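PDB 3HN0: nitrate transport protein from Parabacteroides distasonis, which is probably the substrate-binding component of an ABC transporter, capturing a small solute, perhaps nitrate or a related compound, for uptake. Local coordinates for residues A19-W23 / L203-K209; I29-K33 / Y195-F199; T85-K91 / V144-G150; A98-N104 / P124-N130. All coordinates share one frame. Where two conformers were deposited one is given. Residue numbers count along the deposited sequence, not the author numbering.

The four contacts fall into two pairs, consistent with the two lobes of a periplasmic-binding-protein fold. Interactions 1 and 2 both use helix 196-212, against helix 21-25 and the hairpin that follows it; their centres lie 14 Å apart, and Trp23 CZ2 meets Phe199 O at 3.7 Å. Interactions 3 and 4, with centres 10 Å apart, are neighbouring pieces of one β-structure: Arg146 O lies 2.9 Å from Tyr100 N and Val148 N 3.2 Å from Tyr100 O, both probable hydrogen bonds. Between the pairs there is no touch: interactions 1 and 3 have nearest atoms about 11 Å apart, and the centres of interactions 2 and 4 are about 41 Å apart.

Interaction 1: residues A19-W23 / L203-K209; sequences AFADW and LRASCQK
Residues 203-209 are regular α-helix (Cys207 N to Leu203 O 2.8 Å), part of helix 196-212. In 19-23, Phe20 (phi/psi -96°/4°) breaks the helical course before 21-23, and Trp23 N bonds Phe20 O at 2.8 Å. Ala19 CA lies 4.7 Å from Cys207 CA, and Asp22 CA 5.4 Å from Ser206 CA. Leu203 (chi1 t, chi2 p) sets its CD1 over the face of the Phe20 ring, 3.8 Å from the centroid, a CH-pi contact, and its CB lies 3.8 Å from Trp23 CZ2. Both aromatic residues take chi1 m, which brings their rings to this branched aliphatic side chain. Ser206 (chi1 t) is the knob, small enough to sit among Ala19, Ala21, Asp22 and Trp23; its OG donates to Ala19 O at 2.6 Å and accepts a weak bond from Asp22 N at 3.4 Å. Such helix packing on the flank of a central sheet is characteristic of α/β lobes of the periplasmic-binding-protein type, and strand 242-246 touches Ala19, Leu203 and Cys207. A water accepts from Asp22 N (3.1 Å) and lies 2.8 Å from Ser206 O. Cys207 packs its SG 3.7 Å from Ala19 CB, small against small. Lys209, chi1 to chi4 all t, stretches its NZ to 2.8 Å from OD1 of Asp22 (chi1 t) in a salt bridge; Asp22 OD1 also takes a hydrogen bond from Asn26.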
# COMPACT_ATOMS: atom_id res chain seq x y z
N ALA A 19 -17.21 7.71 4.05
CA ALA A 19 -16.24 8.62 4.61
C ALA A 19 -16.84 9.92 5.10
O ALA A 19 -16.33 10.54 6.01
CB ALA A 19 -15.15 8.93 3.54
N PHE A 20 -17.92 10.32 4.43
CA PHE A 20 -18.62 11.56 4.70
C PHE A 20 -19.84 11.36 5.61
O PHE A 20 -20.56 12.31 5.89
CB PHE A 20 -19.04 12.17 3.35
CG PHE A 20 -17.91 12.73 2.56
CD1 PHE A 20 -17.18 11.95 1.71
CD2 PHE A 20 -17.56 14.09 2.68
CE1 PHE A 20 -16.14 12.46 1.01
CE2 PHE A 20 -16.51 14.62 1.97
CZ PHE A 20 -15.79 13.81 1.15
N ALA A 21 -20.07 10.13 6.10
CA ALA A 21 -21.30 9.81 6.82
C ALA A 21 -21.55 10.74 7.98
O ALA A 21 -22.69 11.16 8.20
CB ALA A 21 -21.30 8.33 7.30
N ASP A 22 -20.51 11.04 8.75
CA ASP A 22 -20.71 11.84 9.93
C ASP A 22 -21.09 13.29 9.56
O ASP A 22 -21.61 14.00 10.38
CB ASP A 22 -19.53 11.85 10.87
CG ASP A 22 -19.90 12.44 12.24
OD1 ASP A 22 -20.84 11.92 12.85
OD2 ASP A 22 -19.26 13.40 12.69
N TRP A 23 -20.83 13.71 8.33
CA TRP A 23 -21.27 15.05 7.89
C TRP A 23 -22.76 15.12 7.59
O TRP A 23 -23.37 16.19 7.61
CB TRP A 23 -20.51 15.49 6.67
CG TRP A 23 -19.02 15.84 6.89
CD1 TRP A 23 -18.27 15.61 8.01
CD2 TRP A 23 -18.16 16.47 5.95
NE1 TRP A 23 -16.97 16.05 7.81
CE2 TRP A 23 -16.88 16.58 6.56
CE3 TRP A 23 -18.31 16.90 4.65
CZ2 TRP A 23 -15.80 17.12 5.88
CZ3 TRP A 23 -17.25 17.45 4.00
CH2 TRP A 23 -16.00 17.56 4.63
N LEU A 203 -12.81 16.28 7.37
CA LEU A 203 -12.94 15.02 6.66
C LEU A 203 -12.12 13.94 7.31
O LEU A 203 -12.54 12.80 7.37
CB LEU A 203 -12.54 15.20 5.18
CG LEU A 203 -12.75 13.97 4.32
CD1 LEU A 203 -14.13 13.38 4.47
CD2 LEU A 203 -12.49 14.38 2.82
N ARG A 204 -10.93 14.29 7.80
CA ARG A 204 -10.14 13.34 8.59
C ARG A 204 -10.94 12.83 9.78
O ARG A 204 -10.92 11.65 10.06
CB ARG A 204 -8.85 13.96 9.07
CG ARG A 204 -7.84 14.14 8.01
CD ARG A 204 -6.46 14.70 8.57
NE ARG A 204 -5.66 15.10 7.42
CZ ARG A 204 -5.54 16.32 6.95
NH1 ARG A 204 -5.95 17.39 7.62
NH2 ARG A 204 -4.89 16.50 5.82
N ALA A 205 -11.65 13.71 10.47
CA ALA A 205 -12.44 13.30 11.60
C ALA A 205 -13.57 12.36 11.20
O ALA A 205 -13.82 11.32 11.87
CB ALA A 205 -13.01 14.54 12.31
N SER A 206 -14.24 12.69 10.09
CA SER A 206 -15.35 11.86 9.59
C SER A 206 -14.84 10.48 9.16
O SER A 206 -15.50 9.43 9.44
CB SER A 206 -16.09 12.59 8.48
OG SER A 206 -17.24 11.87 8.05
N CYS A 207 -13.66 10.47 8.54
CA CYS A 207 -13.06 9.20 8.08
C CYS A 207 -12.70 8.35 9.30
O CYS A 207 -12.92 7.15 9.29
CB CYS A 207 -11.80 9.43 7.23
SG CYS A 207 -12.19 10.01 5.57
N GLN A 208 -12.11 8.97 10.33
CA GLN A 208 -11.71 8.29 11.56
C GLN A 208 -12.92 7.67 12.25
O GLN A 208 -12.87 6.53 12.75
CB GLN A 208 -10.98 9.26 12.49
CG GLN A 208 -10.50 8.64 13.77
CD GLN A 208 -9.45 9.52 14.47
OE1 GLN A 208 -9.73 10.14 15.48
NE2 GLN A 208 -8.25 9.59 13.90
N LYS A 209 -14.00 8.41 12.27
CA LYS A 209 -15.21 7.96 12.89
C LYS A 209 -15.77 6.74 12.18
O LYS A 209 -16.24 5.85 12.85
CB LYS A 209 -16.26 9.05 12.97
CG LYS A 209 -17.42 8.64 13.86
CD LYS A 209 -18.40 9.78 14.08
CE LYS A 209 -19.54 9.46 15.04
NZ LYS A 209 -20.38 10.70 15.31
O HOH W 1 -18.14 8.98 8.54
O HOH W 2 -19.88 14.15 15.27

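Interaction 2: residues I29-K33 / Y195-F199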
# COMPACT_ATOMS: atom_id res chain seq x y z
N ILE A 29 -19.60 23.05 10.61
CA ILE A 29 -19.79 24.46 10.28
C ILE A 29 -18.40 25.04 10.10
O ILE A 29 -17.55 24.89 10.98
CB ILE A 29 -20.53 25.22 11.40
CG1 ILE A 29 -21.98 24.71 11.59
CG2 ILE A 29 -20.53 26.72 11.11
CD1 ILE A 29 -22.52 25.12 12.92
N ILE A 30 -18.14 25.60 8.94
CA ILE A 30 -16.86 26.22 8.63
C ILE A 30 -17.13 27.67 8.26
O ILE A 30 -17.92 27.93 7.34
CB ILE A 30 -16.16 25.48 7.44
CG1 ILE A 30 -15.88 24.03 7.89
CG2 ILE A 30 -14.89 26.24 6.99
CD1 ILE A 30 -15.33 23.13 6.79
N ASP A 31 -16.50 28.61 8.96
CA ASP A 31 -16.65 30.05 8.67
C ASP A 31 -18.12 30.43 8.61
O ASP A 31 -18.51 31.16 7.70
CB ASP A 31 -15.92 30.40 7.35
CG ASP A 31 -15.73 31.86 7.13
OD1 ASP A 31 -15.62 32.61 8.11
OD2 ASP A 31 -15.67 32.28 5.94
N ASN A 32 -18.91 29.92 9.56
CA ASN A 32 -20.35 30.21 9.71
C ASN A 32 -21.15 29.71 8.51
O ASN A 32 -22.22 30.25 8.21
CB ASN A 32 -20.56 31.72 9.86
CG ASN A 32 -22.00 32.08 10.19
OD1 ASN A 32 -22.66 31.41 10.98
ND2 ASN A 32 -22.46 33.17 9.61
N LYS A 33 -20.60 28.72 7.81
CA LYS A 33 -21.31 28.00 6.75
C LYS A 33 -21.49 26.56 7.08
O LYS A 33 -20.53 25.86 7.39
CB LYS A 33 -20.58 28.13 5.45
CG LYS A 33 -20.52 29.56 4.97
CD LYS A 33 -19.56 29.70 3.82
CE LYS A 33 -19.34 31.16 3.43
NZ LYS A 33 -18.75 31.24 2.09
N TYR A 195 -10.88 27.35 2.41
CA TYR A 195 -11.49 26.40 3.36
C TYR A 195 -10.86 25.06 3.27
O TYR A 195 -11.22 24.15 3.98
CB TYR A 195 -12.98 26.25 3.06
CG TYR A 195 -13.80 27.50 3.26
CD1 TYR A 195 -13.51 28.40 4.24
CD2 TYR A 195 -14.85 27.78 2.41
CE1 TYR A 195 -14.26 29.53 4.42
CE2 TYR A 195 -15.61 28.92 2.57
CZ TYR A 195 -15.33 29.79 3.60
OH TYR A 195 -16.09 30.95 3.78
N ARG A 196 -9.86 24.93 2.43
CA ARG A 196 -9.34 23.57 2.15
C ARG A 196 -8.84 22.86 3.41
O ARG A 196 -9.19 21.75 3.66
CB ARG A 196 -8.20 23.66 1.12
CG ARG A 196 -7.59 22.25 0.80
CD ARG A 196 -6.67 22.26 -0.42
NE ARG A 196 -5.61 23.21 -0.22
CZ ARG A 196 -4.49 23.00 0.46
NH1 ARG A 196 -4.16 21.81 0.96
NH2 ARG A 196 -3.67 24.03 0.64
N ILE A 197 -7.92 23.49 4.14
CA ILE A 197 -7.42 22.88 5.35
C ILE A 197 -8.55 22.60 6.36
O ILE A 197 -8.57 21.55 6.96
CB ILE A 197 -6.31 23.73 6.02
CG1 ILE A 197 -5.12 23.87 5.10
CG2 ILE A 197 -5.90 23.11 7.35
CD1 ILE A 197 -4.42 22.58 4.78
N ALA A 198 -9.45 23.56 6.58
CA ALA A 198 -10.60 23.32 7.49
C ALA A 198 -11.44 22.07 7.07
O ALA A 198 -11.84 21.25 7.89
CB ALA A 198 -11.48 24.56 7.56
N PHE A 199 -11.74 21.98 5.78
CA PHE A 199 -12.54 20.87 5.30
C PHE A 199 -11.78 19.55 5.35
O PHE A 199 -12.37 18.53 5.68
CB PHE A 199 -13.38 21.19 4.02
CG PHE A 199 -12.68 21.03 2.67
CD1 PHE A 199 -12.22 19.79 2.21
CD2 PHE A 199 -12.65 22.12 1.77
CE1 PHE A 199 -11.68 19.67 0.92
CE2 PHE A 199 -12.09 21.99 0.52
CZ PHE A 199 -11.60 20.75 0.08
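Ile30 directs its side chain at Tyr195 and the first turn of helix 196-212: CG2 lies 3.8 Å from both Tyr195 CD1 and Ala198 CB, while CD1 reaches 3.9 Å from Phe199 CB. A β-branched isoleucine suits the strand; Ala198 offers only a methyl group to Ile30 CG2, and in the register of the two segments the CA atoms of Ile30 and Ala198 are 7.0 Å apart. Asp31 and Asn32 form the corner of a type I' turn, both with positive phi (52° and 64°), a conformation that asparagine and aspartate tolerate better than most non-glycine residues. The CA-to-CB bond of Asp31 points toward 195-199, and Tyr195 OH donates to Asp31 OD2 at 2.6 Å. Lys33 returns along the next strand, paired with Ile30 through Ile30 N to Lys33 O (2.9 Å) and Lys33 N to Ile30 O (2.8 Å). Its extended side chain brings NZ to 3.2 Å from Tyr195 OH, a weak hydrogen bond. The tyrosine thus has apolar ring carbons for Ile30 and a hydroxyl for the charged groups. Ile7 of strand 6-12 is touched by Ile30, Lys33 and Tyr195. Here a β-hairpin with a two-residue type I' turn, joining outermost strand 29-30 to strand 33-40 of the mixed sheet, packs against the start of a helix in an α/β lobe.

Interaction 3: residues T85-K91 / V144-G150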
# COMPACT_ATOMS: atom_id res chain seq x y z
N THR A 85 -11.73 -0.18 -3.33
CA THR A 85 -12.89 -0.11 -4.18
C THR A 85 -13.19 -1.32 -5.03
O THR A 85 -14.31 -1.46 -5.51
CB THR A 85 -12.86 1.16 -5.08
OG1 THR A 85 -11.84 1.03 -6.04
CG2 THR A 85 -12.58 2.38 -4.28
N LEU A 86 -12.20 -2.18 -5.25
CA LEU A 86 -12.40 -3.27 -6.20
C LEU A 86 -11.85 -4.59 -5.68
O LEU A 86 -10.68 -4.71 -5.31
CB LEU A 86 -11.81 -2.89 -7.55
CG LEU A 86 -12.37 -3.69 -8.72
CD1 LEU A 86 -13.89 -3.32 -8.93
CD2 LEU A 86 -11.52 -3.46 -9.96
N TYR A 87 -12.74 -5.59 -5.64
CA TYR A 87 -12.39 -6.91 -5.23
C TYR A 87 -12.86 -7.97 -6.21
O TYR A 87 -13.87 -7.80 -6.87
CB TYR A 87 -12.98 -7.18 -3.85
CG TYR A 87 -12.37 -6.37 -2.76
CD1 TYR A 87 -12.83 -5.07 -2.50
CD2 TYR A 87 -11.32 -6.87 -1.97
CE1 TYR A 87 -12.26 -4.28 -1.49
CE2 TYR A 87 -10.76 -6.07 -0.97
CZ TYR A 87 -11.24 -4.79 -0.74
OH TYR A 87 -10.68 -4.01 0.27
N LEU A 88 -12.10 -9.05 -6.35
CA LEU A 88 -12.52 -10.16 -7.20
C LEU A 88 -13.23 -11.19 -6.36
O LEU A 88 -12.71 -11.62 -5.32
CB LEU A 88 -11.28 -10.82 -7.80
CG LEU A 88 -11.43 -12.03 -8.72
CD1 LEU A 88 -12.22 -11.69 -9.96
CD2 LEU A 88 -10.00 -12.52 -9.03
N VAL A 89 -14.39 -11.65 -6.82
CA VAL A 89 -15.15 -12.69 -6.15
C VAL A 89 -15.35 -13.87 -7.11
O VAL A 89 -15.47 -13.69 -8.31
CB VAL A 89 -16.52 -12.18 -5.65
CG1 VAL A 89 -16.32 -11.10 -4.59
CG2 VAL A 89 -17.41 -11.62 -6.82
N GLU A 90 -15.35 -15.07 -6.54
CA GLU A 90 -15.53 -16.28 -7.32
C GLU A 90 -16.39 -17.25 -6.54
O GLU A 90 -16.31 -17.31 -5.30
CB GLU A 90 -14.16 -16.90 -7.70
CG GLU A 90 -13.11 -15.89 -8.17
CD GLU A 90 -11.86 -16.54 -8.75
OE1 GLU A 90 -11.99 -17.34 -9.71
OE2 GLU A 90 -10.74 -16.22 -8.26
N LYS A 91 -17.20 -18.01 -7.27
CA LYS A 91 -17.98 -19.09 -6.71
C LYS A 91 -17.19 -20.37 -6.80
O LYS A 91 -16.41 -20.55 -7.73
CB LYS A 91 -19.28 -19.27 -7.48
CG LYS A 91 -20.29 -18.25 -7.12
CD LYS A 91 -21.62 -18.41 -7.84
CE LYS A 91 -22.35 -19.71 -7.46
NZ LYS A 91 -23.77 -19.48 -7.07
N VAL A 144 -23.46 -15.49 -13.25
CA VAL A 144 -22.11 -14.97 -13.00
C VAL A 144 -21.42 -15.78 -11.90
O VAL A 144 -21.91 -15.84 -10.77
CB VAL A 144 -22.20 -13.50 -12.61
CG1 VAL A 144 -20.77 -12.93 -12.22
CG2 VAL A 144 -22.85 -12.66 -13.71
N ASN A 145 -20.27 -16.39 -12.20
CA ASN A 145 -19.49 -17.16 -11.24
C ASN A 145 -18.19 -16.44 -10.86
O ASN A 145 -17.49 -16.87 -9.96
CB ASN A 145 -19.17 -18.54 -11.83
CG ASN A 145 -20.43 -19.36 -12.13
OD1 ASN A 145 -21.38 -19.37 -11.34
ND2 ASN A 145 -20.43 -20.05 -13.25
N ARG A 146 -17.85 -15.39 -11.56
CA ARG A 146 -16.61 -14.68 -11.26
C ARG A 146 -16.85 -13.24 -11.68
O ARG A 146 -17.39 -13.01 -12.77
CB ARG A 146 -15.49 -15.41 -12.01
CG ARG A 146 -14.17 -14.74 -12.19
CD ARG A 146 -13.26 -15.64 -13.10
NE ARG A 146 -12.62 -16.71 -12.35
CZ ARG A 146 -11.97 -17.74 -12.90
NH1 ARG A 146 -11.88 -17.87 -14.21
NH2 ARG A 146 -11.39 -18.64 -12.12
N ALA A 147 -16.51 -12.30 -10.79
CA ALA A 147 -16.78 -10.91 -11.01
C ALA A 147 -15.91 -10.02 -10.17
O ALA A 147 -15.23 -10.47 -9.25
CB ALA A 147 -18.29 -10.63 -10.71
N VAL A 148 -15.92 -8.75 -10.54
CA VAL A 148 -15.35 -7.72 -9.71
C VAL A 148 -16.46 -6.84 -9.16
O VAL A 148 -17.41 -6.51 -9.87
CB VAL A 148 -14.30 -6.87 -10.45
CG1 VAL A 148 -13.02 -7.68 -10.67
CG2 VAL A 148 -14.87 -6.31 -11.71
N LEU A 149 -16.33 -6.48 -7.88
CA LEU A 149 -17.32 -5.66 -7.16
C LEU A 149 -16.66 -4.78 -6.12
O LEU A 149 -15.65 -5.13 -5.56
CB LEU A 149 -18.37 -6.54 -6.44
CG LEU A 149 -19.38 -7.28 -7.30
CD1 LEU A 149 -20.20 -8.27 -6.42
CD2 LEU A 149 -20.32 -6.40 -8.08
N GLY A 150 -17.33 -3.67 -5.80
CA GLY A 150 -17.04 -2.84 -4.63
C GLY A 150 -18.30 -2.76 -3.76
O GLY A 150 -19.33 -3.32 -4.10
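Leu88 lays its CD1 4.2 Å from Val148 CG1 and 3.3 Å from Ala147 O, on the sheet face it shares with Val148, Glu90 and Arg146. On the opposite face Val89 CG2 meets Ala147 CB at 4.1 Å and Leu149 CD1 at 4.4 Å. Val89 is β-branched, which suits a strand, and also touches Ile166; the small Ala147 and branched Leu149 pack on Ile135 of helix 132-141. The backbones pair in antiparallel register. Tyr87 and Leu149 form one hydrogen-bonded pair (Tyr87 N to Leu149 O 2.9 Å, Leu149 N to Tyr87 O 3.0 Å). Val89 and Ala147 form the next: Val89 N to Ala147 O is 2.8 Å, and Ala147 N to Val89 O is 3.0 Å. Strand 87-90 lies between strands 146-149 and 165-169, and strand 99-100 pairs on the far side of 146-149, in what is probably the second lobe of the binding-protein fold. In the non-hydrogen-bonded pair Glu90-Arg146, OE1 of Glu90 takes bonds from both NE and NH2 of Arg146, each 2.8 Å, a salt bridge; Glu90 OE2 also hydrogen-bonds Thr167 OG1. Lys91 N continues the ladder to Asn145 O at 2.9 Å. At the other end, Gly150 CA lies 3.2 Å from Thr85 O, where a CB would clash.

Interaction 4: residues A98-N104 / P124-N130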
# COMPACT_ATOMS: atom_id res chain seq x y z
N ALA A 98 -16.23 -16.94 -17.26
CA ALA A 98 -16.05 -15.56 -17.66
C ALA A 98 -16.02 -14.66 -16.43
O ALA A 98 -16.78 -14.90 -15.47
CB ALA A 98 -17.16 -15.11 -18.59
N LEU A 99 -15.14 -13.66 -16.46
CA LEU A 99 -15.06 -12.67 -15.41
C LEU A 99 -15.89 -11.48 -15.82
O LEU A 99 -15.61 -10.82 -16.82
CB LEU A 99 -13.60 -12.25 -15.15
CG LEU A 99 -13.33 -11.08 -14.21
CD1 LEU A 99 -13.95 -11.34 -12.89
CD2 LEU A 99 -11.79 -10.88 -14.10
N TYR A 100 -16.94 -11.22 -15.06
CA TYR A 100 -17.84 -10.14 -15.38
C TYR A 100 -17.36 -8.86 -14.75
O TYR A 100 -17.11 -8.82 -13.54
CB TYR A 100 -19.26 -10.45 -14.92
CG TYR A 100 -19.97 -11.43 -15.81
CD1 TYR A 100 -19.68 -12.77 -15.75
CD2 TYR A 100 -20.93 -10.99 -16.73
CE1 TYR A 100 -20.35 -13.70 -16.61
CE2 TYR A 100 -21.61 -11.88 -17.53
CZ TYR A 100 -21.31 -13.23 -17.47
OH TYR A 100 -21.98 -14.11 -18.30
N VAL A 101 -17.30 -7.82 -15.58
CA VAL A 101 -16.76 -6.53 -15.22
C VAL A 101 -17.77 -5.43 -15.55
O VAL A 101 -18.29 -5.37 -16.67
CB VAL A 101 -15.42 -6.28 -16.02
CG1 VAL A 101 -14.84 -4.94 -15.67
CG2 VAL A 101 -14.42 -7.42 -15.75
N PHE A 102 -18.05 -4.57 -14.59
CA PHE A 102 -18.91 -3.43 -14.81
C PHE A 102 -18.04 -2.21 -15.25
O PHE A 102 -16.82 -2.25 -15.20
CB PHE A 102 -19.73 -3.13 -13.55
CG PHE A 102 -18.89 -2.68 -12.38
CD1 PHE A 102 -18.29 -3.62 -11.51
CD2 PHE A 102 -18.71 -1.33 -12.12
CE1 PHE A 102 -17.50 -3.20 -10.44
CE2 PHE A 102 -17.94 -0.91 -11.03
CZ PHE A 102 -17.31 -1.85 -10.21
N GLY A 103 -18.69 -1.16 -15.72
CA GLY A 103 -17.98 0.06 -16.12
C GLY A 103 -16.95 -0.10 -17.21
O GLY A 103 -15.86 0.49 -17.15
N ASN A 104 -17.30 -0.85 -18.26
CA ASN A 104 -16.45 -0.98 -19.42
C ASN A 104 -15.83 0.36 -19.81
O ASN A 104 -16.55 1.33 -19.90
CB ASN A 104 -17.23 -1.54 -20.62
CG ASN A 104 -16.37 -1.60 -21.87
OD1 ASN A 104 -16.39 -0.69 -22.70
ND2 ASN A 104 -15.56 -2.64 -21.97
N PRO A 124 -11.57 -14.72 -19.55
CA PRO A 124 -12.35 -13.97 -20.53
C PRO A 124 -13.20 -12.91 -19.84
O PRO A 124 -13.89 -13.22 -18.88
CB PRO A 124 -13.26 -15.04 -21.15
CG PRO A 124 -12.87 -16.36 -20.52
CD PRO A 124 -12.15 -16.04 -19.27
N LEU A 125 -13.12 -11.67 -20.32
CA LEU A 125 -13.89 -10.57 -19.73
C LEU A 125 -15.28 -10.49 -20.35
O LEU A 125 -15.42 -10.59 -21.55
CB LEU A 125 -13.13 -9.26 -19.86
CG LEU A 125 -11.77 -9.28 -19.16
CD1 LEU A 125 -10.98 -8.00 -19.46
CD2 LEU A 125 -11.94 -9.48 -17.65
N ASN A 126 -16.30 -10.35 -19.54
CA ASN A 126 -17.64 -10.20 -20.04
C ASN A 126 -18.24 -8.90 -19.55
O ASN A 126 -18.34 -8.68 -18.35
CB ASN A 126 -18.47 -11.40 -19.63
CG ASN A 126 -19.81 -11.46 -20.34
OD1 ASN A 126 -20.51 -10.44 -20.52
ND2 ASN A 126 -20.19 -12.67 -20.75
N TYR A 127 -18.65 -8.07 -20.50
CA TYR A 127 -19.14 -6.73 -20.23
C TYR A 127 -20.66 -6.66 -20.43
O TYR A 127 -21.23 -5.58 -20.57
CB TYR A 127 -18.43 -5.73 -21.16
CG TYR A 127 -16.94 -5.62 -20.95
CD1 TYR A 127 -16.42 -5.07 -19.78
CD2 TYR A 127 -16.04 -6.08 -21.92
CE1 TYR A 127 -15.02 -4.97 -19.57
CE2 TYR A 127 -14.67 -5.98 -21.74
CZ TYR A 127 -14.16 -5.42 -20.56
OH TYR A 127 -12.80 -5.30 -20.45
N ALA A 128 -21.32 -7.80 -20.33
CA ALA A 128 -22.77 -7.90 -20.43
C ALA A 128 -23.50 -7.00 -19.43
O ALA A 128 -24.57 -6.49 -19.73
CB ALA A 128 -23.23 -9.36 -20.29
N PHE A 129 -22.92 -6.79 -18.25
CA PHE A 129 -23.55 -5.99 -17.22
C PHE A 129 -22.71 -4.74 -16.95
O PHE A 129 -21.57 -4.85 -16.52
CB PHE A 129 -23.66 -6.83 -15.93
CG PHE A 129 -24.54 -8.08 -16.09
CD1 PHE A 129 -25.87 -7.96 -16.47
CD2 PHE A 129 -24.03 -9.35 -15.84
CE1 PHE A 129 -26.67 -9.10 -16.62
CE2 PHE A 129 -24.82 -10.48 -15.99
CZ PHE A 129 -26.14 -10.36 -16.38
N ASN A 130 -23.27 -3.56 -17.18
CA ASN A 130 -22.45 -2.33 -17.07
C ASN A 130 -22.37 -1.78 -15.66
O ASN A 130 -21.50 -0.94 -15.38
CB ASN A 130 -22.91 -1.24 -18.04
CG ASN A 130 -21.88 -0.12 -18.18
OD1 ASN A 130 -22.16 1.03 -17.90
ND2 ASN A 130 -20.68 -0.48 -18.57
O HOH W 3 -19.02 -3.28 -18.29
O HOH W 4 -18.96 1.73 -19.22
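This is a parallel strand pairing within a β-α-β unit: strands 99-100 and 125-126 lie side by side, joined by the crossover helix 107-119. It sits in the probable second lobe, beside strand 146-149, to which backbone hydrogen bonds join Tyr100. The ladder alternates as parallel strands require, with Leu99 N to Pro124 O at 2.8 Å, Asn126 N to Leu99 O at 2.8 Å and Val101 N to Asn126 O at 3.1 Å. Leu99 and Leu125 share a face (CD2 to CD2 3.8 Å), and Val101 CG2 also lies 3.7 Å from Leu125 CD2. On the other face, Asn126 CB sits over the Tyr100 ring, 3.8 Å from its centroid, a CH-pi contact, while Tyr100 CD2 meets Phe129 CD2 at 3.6 Å. Asn126 OD1 accepts from Ala128 N at 2.8 Å, an Asx turn. Gly103, whose positive phi (59°) favours glycine, donates its N to Asn130 O at 2.8 Å. One water donates to Val101 O (2.7 Å) and accepts from Asn104 N (3.0 Å) and Asn130 ND2 (3.3 Å).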